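Amy13K (Eubacterium rectale DSM 17629, PDB 6B3P) binds malto-oligosaccharides through starch-binding modules of family CBM26 and so probably lets a gut bacterium's surface-anchored alpha-amylase hold starch. Local coordinates at residues Asp13-Tyr18 / Gly43-His48; Ile5-Thr10 / Lys33-Thr38. One frame throughout, in Å; residues are numbered along the deposited sequence.

Contact 1 (Asp13-Tyr18 / Gly43-His48); sequences DDVAAY and GWYTMH. With GLC (alpha-D-glucopyranose), chain C; GLC (alpha-D-glucopyranose), chain B; FMT (formic acid), chain S; EDO (1,2-ethanediol), chain L.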
loop_
_atom_site.group_PDB
_atom_site.type_symbol
_atom_site.label_atom_id
_atom_site.label_comp_id
_atom_site.label_asym_id
_atom_site.label_seq_id
_atom_site.Cartn_x
_atom_site.Cartn_y
_atom_site.Cartn_z
ATOM N N ASP A 13 8.150 19.845 -3.918
ATOM C CA ASP A 13 7.975 18.738 -2.978
ATOM C C ASP A 13 6.573 18.674 -2.358
ATOM O O ASP A 13 6.296 17.808 -1.527
ATOM C CB ASP A 13 9.026 18.819 -1.861
ATOM C CG ASP A 13 8.901 20.078 -1.011
ATOM O OD1 ASP A 13 7.873 20.784 -1.098
ATOM O OD2 ASP A 13 9.842 20.360 -0.238
ATOM N N ASP A 14 5.704 19.602 -2.752
ATOM C CA ASP A 14 4.317 19.608 -2.291
ATOM C C ASP A 14 3.388 19.473 -3.491
ATOM O O ASP A 14 3.085 20.456 -4.171
ATOM C CB ASP A 14 4.000 20.885 -1.502
ATOM C CG ASP A 14 2.612 20.859 -0.888
ATOM O OD1 ASP A 14 2.059 19.753 -0.724
ATOM O OD2 ASP A 14 2.080 21.940 -0.561
ATOM N N VAL A 15 2.949 18.244 -3.744
ATOM C CA VAL A 15 2.147 17.936 -4.917
ATOM C C VAL A 15 0.945 17.075 -4.557
ATOM O O VAL A 15 0.933 16.403 -3.524
ATOM C CB VAL A 15 2.984 17.209 -5.988
ATOM C CG1 VAL A 15 3.993 18.167 -6.606
ATOM C CG2 VAL A 15 3.682 15.994 -5.388
ATOM N N ALA A 16 -0.061 17.099 -5.424
ATOM C CA ALA A 16 -1.294 16.360 -5.200
ATOM C C ALA A 16 -1.849 15.839 -6.519
ATOM O O ALA A 16 -1.477 16.314 -7.596
ATOM C CB ALA A 16 -2.322 17.239 -4.498
ATOM N N ALA A 17 -2.732 14.852 -6.419
ATOM C CA ALA A 17 -3.407 14.280 -7.576
ATOM C C ALA A 17 -4.900 14.576 -7.495
ATOM O O ALA A 17 -5.568 14.172 -6.540
ATOM C CB ALA A 17 -3.159 12.777 -7.654
ATOM N N TYR A 18 -5.411 15.288 -8.495
ATOM C CA TYR A 18 -6.837 15.563 -8.609
ATOM C C TYR A 18 -7.437 14.639 -9.659
ATOM O O TYR A 18 -6.980 14.599 -10.801
ATOM C CB TYR A 18 -7.086 17.028 -8.971
ATOM C CG TYR A 18 -8.546 17.380 -9.133
ATOM C CD1 TYR A 18 -9.386 17.467 -8.031
ATOM C CD2 TYR A 18 -9.081 17.641 -10.385
ATOM C CE1 TYR A 18 -10.719 17.794 -8.174
ATOM C CE2 TYR A 18 -10.414 17.967 -10.539
ATOM C CZ TYR A 18 -11.228 18.042 -9.431
ATOM O OH TYR A 18 -12.554 18.370 -9.579
ATOM N N GLY A 43 12.799 11.840 -5.124
ATOM C CA GLY A 43 12.233 12.630 -6.200
ATOM C C GLY A 43 10.826 12.204 -6.586
ATOM O O GLY A 43 10.136 12.929 -7.303
ATOM N N TRP A 44 10.405 11.033 -6.114
ATOM C CA TRP A 44 9.075 10.501 -6.421
ATOM C C TRP A 44 8.084 10.748 -5.287
ATOM O O TRP A 44 8.467 10.816 -4.117
ATOM C CB TRP A 44 9.147 8.999 -6.702
ATOM C CG TRP A 44 9.827 8.641 -7.989
ATOM C CD1 TRP A 44 11.171 8.549 -8.212
ATOM C CD2 TRP A 44 9.193 8.312 -9.233
ATOM N NE1 TRP A 44 11.413 8.190 -9.515
ATOM C CE2 TRP A 44 10.215 8.037 -10.163
ATOM C CE3 TRP A 44 7.861 8.226 -9.649
ATOM C CZ2 TRP A 44 9.947 7.679 -11.482
ATOM C CZ3 TRP A 44 7.598 7.873 -10.961
ATOM C CH2 TRP A 44 8.635 7.604 -11.861
ATOM N N TYR A 45 6.810 10.877 -5.651
ATOM C CA TYR A 45 5.726 10.999 -4.683
ATOM C C TYR A 45 4.601 10.056 -5.068
ATOM O O TYR A 45 4.358 9.822 -6.252
ATOM C CB TYR A 45 5.224 12.440 -4.608
ATOM C CG TYR A 45 6.298 13.380 -4.150
ATOM C CD1 TYR A 45 7.250 13.855 -5.039
ATOM C CD2 TYR A 45 6.380 13.771 -2.822
ATOM C CE1 TYR A 45 8.250 14.704 -4.622
ATOM C CE2 TYR A 45 7.374 14.621 -2.395
ATOM C CZ TYR A 45 8.311 15.086 -3.297
ATOM O OH TYR A 45 9.307 15.938 -2.869
ATOM N N THR A 46 3.918 9.527 -4.060
ATOM C CA THR A 46 2.960 8.446 -4.258
ATOM C C THR A 46 1.652 8.713 -3.526
ATOM O O THR A 46 1.656 9.192 -2.392
ATOM C CB THR A 46 3.536 7.095 -3.769
ATOM O OG1 THR A 46 4.716 6.778 -4.515
ATOM C CG2 THR A 46 2.517 5.969 -3.933
ATOM N N MET A 47 0.539 8.399 -4.186
ATOM C CA MET A 47 -0.773 8.403 -3.543
ATOM C C MET A 47 -1.509 7.106 -3.853
ATOM O O MET A 47 -1.357 6.533 -4.935
ATOM C CB MET A 47 -1.615 9.604 -3.992
ATOM C CG MET A 47 -1.981 9.621 -5.475
ATOM S SD MET A 47 -3.505 8.728 -5.861
ATOM C CE MET A 47 -4.740 9.851 -5.215
ATOM N N HIS A 48 -2.295 6.649 -2.885
ATOM C CA HIS A 48 -3.153 5.486 -3.058
ATOM C C HIS A 48 -4.604 5.910 -2.935
ATOM O O HIS A 48 -4.921 6.884 -2.253
ATOM C CB HIS A 48 -2.830 4.407 -2.025
ATOM C CG HIS A 48 -1.468 3.811 -2.183
ATOM N ND1 HIS A 48 -1.241 2.648 -2.885
ATOM C CD2 HIS A 48 -0.259 4.222 -1.733
ATOM C CE1 HIS A 48 0.049 2.368 -2.860
ATOM N NE2 HIS A 48 0.667 3.306 -2.166
HETATM C C1 GLC C . -10.718 20.549 -13.592
HETATM C C2 GLC C . -10.598 20.588 -15.093
HETATM C C3 GLC C . -11.946 20.774 -15.762
HETATM C C4 GLC C . -12.955 19.783 -15.203
HETATM C C5 GLC C . -12.949 19.799 -13.685
HETATM C C6 GLC C . -13.893 18.791 -13.038
HETATM O O2 GLC C . -9.704 21.604 -15.411
HETATM O O3 GLC C . -11.827 20.663 -17.147
HETATM O O4 GLC C . -14.220 20.113 -15.731
HETATM O O5 GLC C . -11.649 19.564 -13.235
HETATM O O6 GLC C . -13.922 18.844 -11.638
HETATM C C1 GLC B . -9.295 24.303 -10.207
HETATM C C2 GLC B . -8.326 23.776 -11.246
HETATM C C3 GLC B . -9.120 23.242 -12.428
HETATM C C4 GLC B . -10.167 22.238 -11.987
HETATM C C5 GLC B . -11.016 22.819 -10.881
HETATM C C6 GLC B . -12.006 21.770 -10.398
HETATM O O2 GLC B . -7.400 24.770 -11.621
HETATM O O3 GLC B . -8.278 22.638 -13.357
HETATM O O4 GLC B . -10.959 21.853 -13.082
HETATM O O5 GLC B . -10.184 23.258 -9.852
HETATM O O6 GLC B . -12.732 22.143 -9.266
HETATM C C FMT S . -1.500 7.784 0.308
HETATM O O1 FMT S . -2.289 8.025 -0.592
HETATM O O2 FMT S . -1.039 6.658 0.461
HETATM C C1 EDO L . 11.144 16.777 -5.712
HETATM O O1 EDO L . 11.700 16.716 -4.388
HETATM C C2 EDO L . 11.885 17.822 -6.541
HETATM O O2 EDO L . 11.640 19.132 -6.009
#
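V15 meets Y45 with one methyl: CG2 lies 3.9 Å from Y45 CG, and the two side chains cross at about a right angle. Two residues on, the pairing is smaller but just as apolar. A17 CB rests 4.0 Å from M47 CG, and because M47 puts CG between its backbone N and carbonyl carbon (chi1 64°) and bends again at chi2 and chi3, the chain curls back so that CE, too, comes within 4.1 Å of A17 CB. V15, A17 and M47 are all buried, and L59 and M35 pack close by.

Toward D13 the contact opens to solvent: D13 is exposed and Y45 partly so. The Y45 ring reaches out along the loop, its OH 3.1 Å from D13 CB, while the D13 carboxylate leads away from the contact. Here the hydroxyl shares a hydrogen bond of 2.9 Å with O1 of an ethanediol, probably a leftover of crystallisation, whose C1 sits at the ring edge. With an alanine in place of Y45, V15 CG2 would probably lose the ring it leans on, and a gap would open beside D13 CB.

No hydrogen bond joins the two segments, since strand 33-37 runs between them and takes the backbone bonds of V15 and A17 through M35 and K33. The alternation of the strand does the rest: V15 and A17 point at 43-48, whereas Y18 points away, beside W30, and its OH lies 2.5 Å from O6 of the chain C glucose, in hydrogen bond and in the plane of the ring. The chemistry thus changes along the segment: the V15 and A17 pairs are apolar, the D13 end is mixed, and the polar grip on the glycan belongs to Y18, whose side chain leaves the strand the other way.

Contact 2 (Ile5-Thr10 / Lys33-Thr38); sequences INYKST and KTMTAT. With FMT (formic acid), chain S.
The Y7 ring has S9 CA over one face, 3.6 Å above the plane and displaced toward the rim, as the chain runs on past the end of the strand. M35 SD approaches the same ring obliquely, and at the far end the phenol OH shares a hydrogen bond of 2.8 Å with T10 OG1. N6 carries the other flat group, and its amide is occupied at both ends: OD1 bonds to T46 OG1, ND2 to E84 OE2.

The end of M35 bridges the two segments. Its chain leaves with CG anti to the carbonyl carbon (chi1 -50°), runs straight through chi2 and bends only at chi3, which lays CE across the strand. That methyl is 3.2 Å from I5 O, 3.7 Å from Y7 CB and 3.9 Å from I5 CG2, so it touches two side chains of strand 2-8 and the backbone between them. SD follows behind, 4.0 Å from Y7 CB.

In the beta-sheet of this CBM26 module, strand 44-50 runs between 2-8 and 33-37, pairing I5 with M47 and Y7 with Y45 by backbone bonds. M35 therefore reaches over a whole intervening strand, beside Y45, and no hydrogen bond passes directly between 5-10 and 33-38. L61 joins the same apolar group from strand 57-62, touching both Y7 and M35.

At the other end K33 stretches out in an extended chain to a formic acid molecule, probably from the crystallisation liquor; NZ makes a weak hydrogen bond of 3.1 Å to its O1, and also hydrogen-bonds to H48 O, a bond that is not weak.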
loop_
_atom_site.group_PDB
_atom_site.type_symbol
_atom_site.label_atom_id
_atom_site.label_comp_id
_atom_site.label_asym_id
_atom_site.label_seq_id
_atom_site.Cartn_x
_atom_site.Cartn_y
_atom_site.Cartn_z
ATOM N N ILE A 5 -0.732 5.980 -7.852
ATOM C CA ILE A 5 -0.072 6.890 -8.779
ATOM C C ILE A 5 1.253 7.352 -8.197
ATOM O O ILE A 5 1.298 7.888 -7.091
ATOM C CB ILE A 5 -0.946 8.117 -9.098
ATOM C CG1 ILE A 5 -2.256 7.678 -9.755
ATOM C CG2 ILE A 5 -0.197 9.076 -10.025
ATOM C CD1 ILE A 5 -3.279 8.791 -9.906
ATOM N N ASN A 6 2.324 7.130 -8.953
ATOM C CA ASN A 6 3.642 7.631 -8.601
ATOM C C ASN A 6 4.029 8.739 -9.568
ATOM O O ASN A 6 3.875 8.592 -10.780
ATOM C CB ASN A 6 4.681 6.510 -8.630
ATOM C CG ASN A 6 4.202 5.254 -7.932
ATOM O OD1 ASN A 6 4.236 5.161 -6.706
ATOM N ND2 ASN A 6 3.759 4.275 -8.714
ATOM N N TYR A 7 4.522 9.846 -9.022
ATOM C CA TYR A 7 4.852 11.028 -9.809
ATOM C C TYR A 7 6.251 11.523 -9.456
ATOM O O TYR A 7 6.539 11.837 -8.299
ATOM C CB TYR A 7 3.800 12.118 -9.568
ATOM C CG TYR A 7 4.118 13.478 -10.150
ATOM C CD1 TYR A 7 4.665 13.610 -11.423
ATOM C CD2 TYR A 7 3.840 14.634 -9.431
ATOM C CE1 TYR A 7 4.943 14.860 -11.953
ATOM C CE2 TYR A 7 4.112 15.882 -9.949
ATOM C CZ TYR A 7 4.662 15.992 -11.209
ATOM O OH TYR A 7 4.932 17.238 -11.714
ATOM N N LYS A 8 7.122 11.559 -10.458
ATOM C CA LYS A 8 8.447 12.141 -10.303
ATOM C C LYS A 8 8.286 13.645 -10.453
ATOM O O LYS A 8 8.234 14.162 -11.569
ATOM C CB LYS A 8 9.420 11.575 -11.338
ATOM C CG LYS A 8 10.884 11.899 -11.086
ATOM C CD LYS A 8 11.735 11.383 -12.230
ATOM C CE LYS A 8 13.198 11.274 -11.853
ATOM N NZ LYS A 8 13.930 10.475 -12.872
ATOM N N SER A 9 8.188 14.338 -9.323
ATOM C CA SER A 9 7.719 15.719 -9.323
ATOM C C SER A 9 8.585 16.655 -10.150
ATOM O O SER A 9 9.814 16.618 -10.086
ATOM C CB SER A 9 7.629 16.263 -7.899
ATOM O OG SER A 9 7.149 17.597 -7.927
ATOM N N THR A 10 7.905 17.480 -10.937
ATOM C CA THR A 10 8.509 18.599 -11.635
ATOM C C THR A 10 7.892 19.899 -11.119
ATOM O O THR A 10 8.062 20.958 -11.725
ATOM C CB THR A 10 8.296 18.493 -13.153
ATOM O OG1 THR A 10 6.897 18.339 -13.426
ATOM C CG2 THR A 10 9.051 17.301 -13.723
ATOM N N LYS A 33 -5.783 14.845 -3.654
ATOM C CA LYS A 33 -5.082 14.163 -2.570
ATOM C C LYS A 33 -3.574 14.375 -2.627
ATOM O O LYS A 33 -2.933 14.116 -3.646
ATOM C CB LYS A 33 -5.389 12.667 -2.602
ATOM C CG LYS A 33 -4.852 11.923 -1.398
ATOM C CD LYS A 33 -5.373 10.503 -1.339
ATOM C CE LYS A 33 -4.916 9.806 -0.069
ATOM N NZ LYS A 33 -5.338 8.380 -0.029
ATOM N N THR A 34 -3.014 14.836 -1.513
ATOM C CA THR A 34 -1.576 15.069 -1.409
ATOM C C THR A 34 -0.810 13.766 -1.581
ATOM O O THR A 34 -1.176 12.739 -1.008
ATOM C CB THR A 34 -1.195 15.702 -0.050
ATOM O OG1 THR A 34 -1.926 16.920 0.135
ATOM C CG2 THR A 34 0.308 15.997 0.022
ATOM N N MET A 35 0.249 13.819 -2.381
ATOM C CA MET A 35 1.097 12.660 -2.625
ATOM C C MET A 35 2.293 12.685 -1.680
ATOM O O MET A 35 2.967 13.707 -1.541
ATOM C CB MET A 35 1.557 12.638 -4.082
ATOM C CG MET A 35 0.421 12.813 -5.076
ATOM S SD MET A 35 0.942 12.796 -6.798
ATOM C CE MET A 35 1.301 11.057 -7.031
ATOM N N THR A 36 2.546 11.552 -1.033
ATOM C CA THR A 36 3.596 11.452 -0.024
ATOM C C THR A 36 4.904 10.994 -0.657
ATOM O O THR A 36 4.901 10.197 -1.594
ATOM C CB THR A 36 3.200 10.473 1.104
ATOM O OG1 THR A 36 1.925 10.849 1.638
ATOM C CG2 THR A 36 4.237 10.472 2.226
ATOM N N ALA A 37 6.017 11.512 -0.141
ATOM C CA ALA A 37 7.346 11.119 -0.604
ATOM C C ALA A 37 7.479 9.602 -0.640
ATOM O O ALA A 37 7.243 8.923 0.358
ATOM C CB ALA A 37 8.424 11.726 0.291
ATOM N N THR A 38 7.849 9.083 -1.803
ATOM C CA THR A 38 7.925 7.645 -2.018
ATOM C C THR A 38 9.107 7.035 -1.272
ATOM O O THR A 38 10.246 7.474 -1.436
ATOM C CB THR A 38 8.050 7.319 -3.520
ATOM O OG1 THR A 38 7.012 7.992 -4.243
ATOM C CG2 THR A 38 7.948 5.823 -3.759
HETATM C C FMT S . -1.500 7.784 0.308
HETATM O O1 FMT S . -2.289 8.025 -0.592
HETATM O O2 FMT S . -1.039 6.658 0.461
#

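In the fold
From the N terminus the chain enters along strand 2-8, turns through the loop into strand 16-20, continues to the interrupted strand 33-37 and returns along 44-50. Contact 2 closes the first circuit, bringing 33-38 back to 5-10; contact 1 closes the next, bringing 43-48 back to 13-18. Their segments alternate, so the two circuits cross rather than nest, and their centres lie about 2 Å apart. In the sheet the order is 16-20, 33-37, 44-50, 2-8, so each contact skips one strand. Probable hydrogen bonds between T46 and T38 and between H48 and K33 tie 43-48 to 33-38; together the two contacts link all four strands of one sheet.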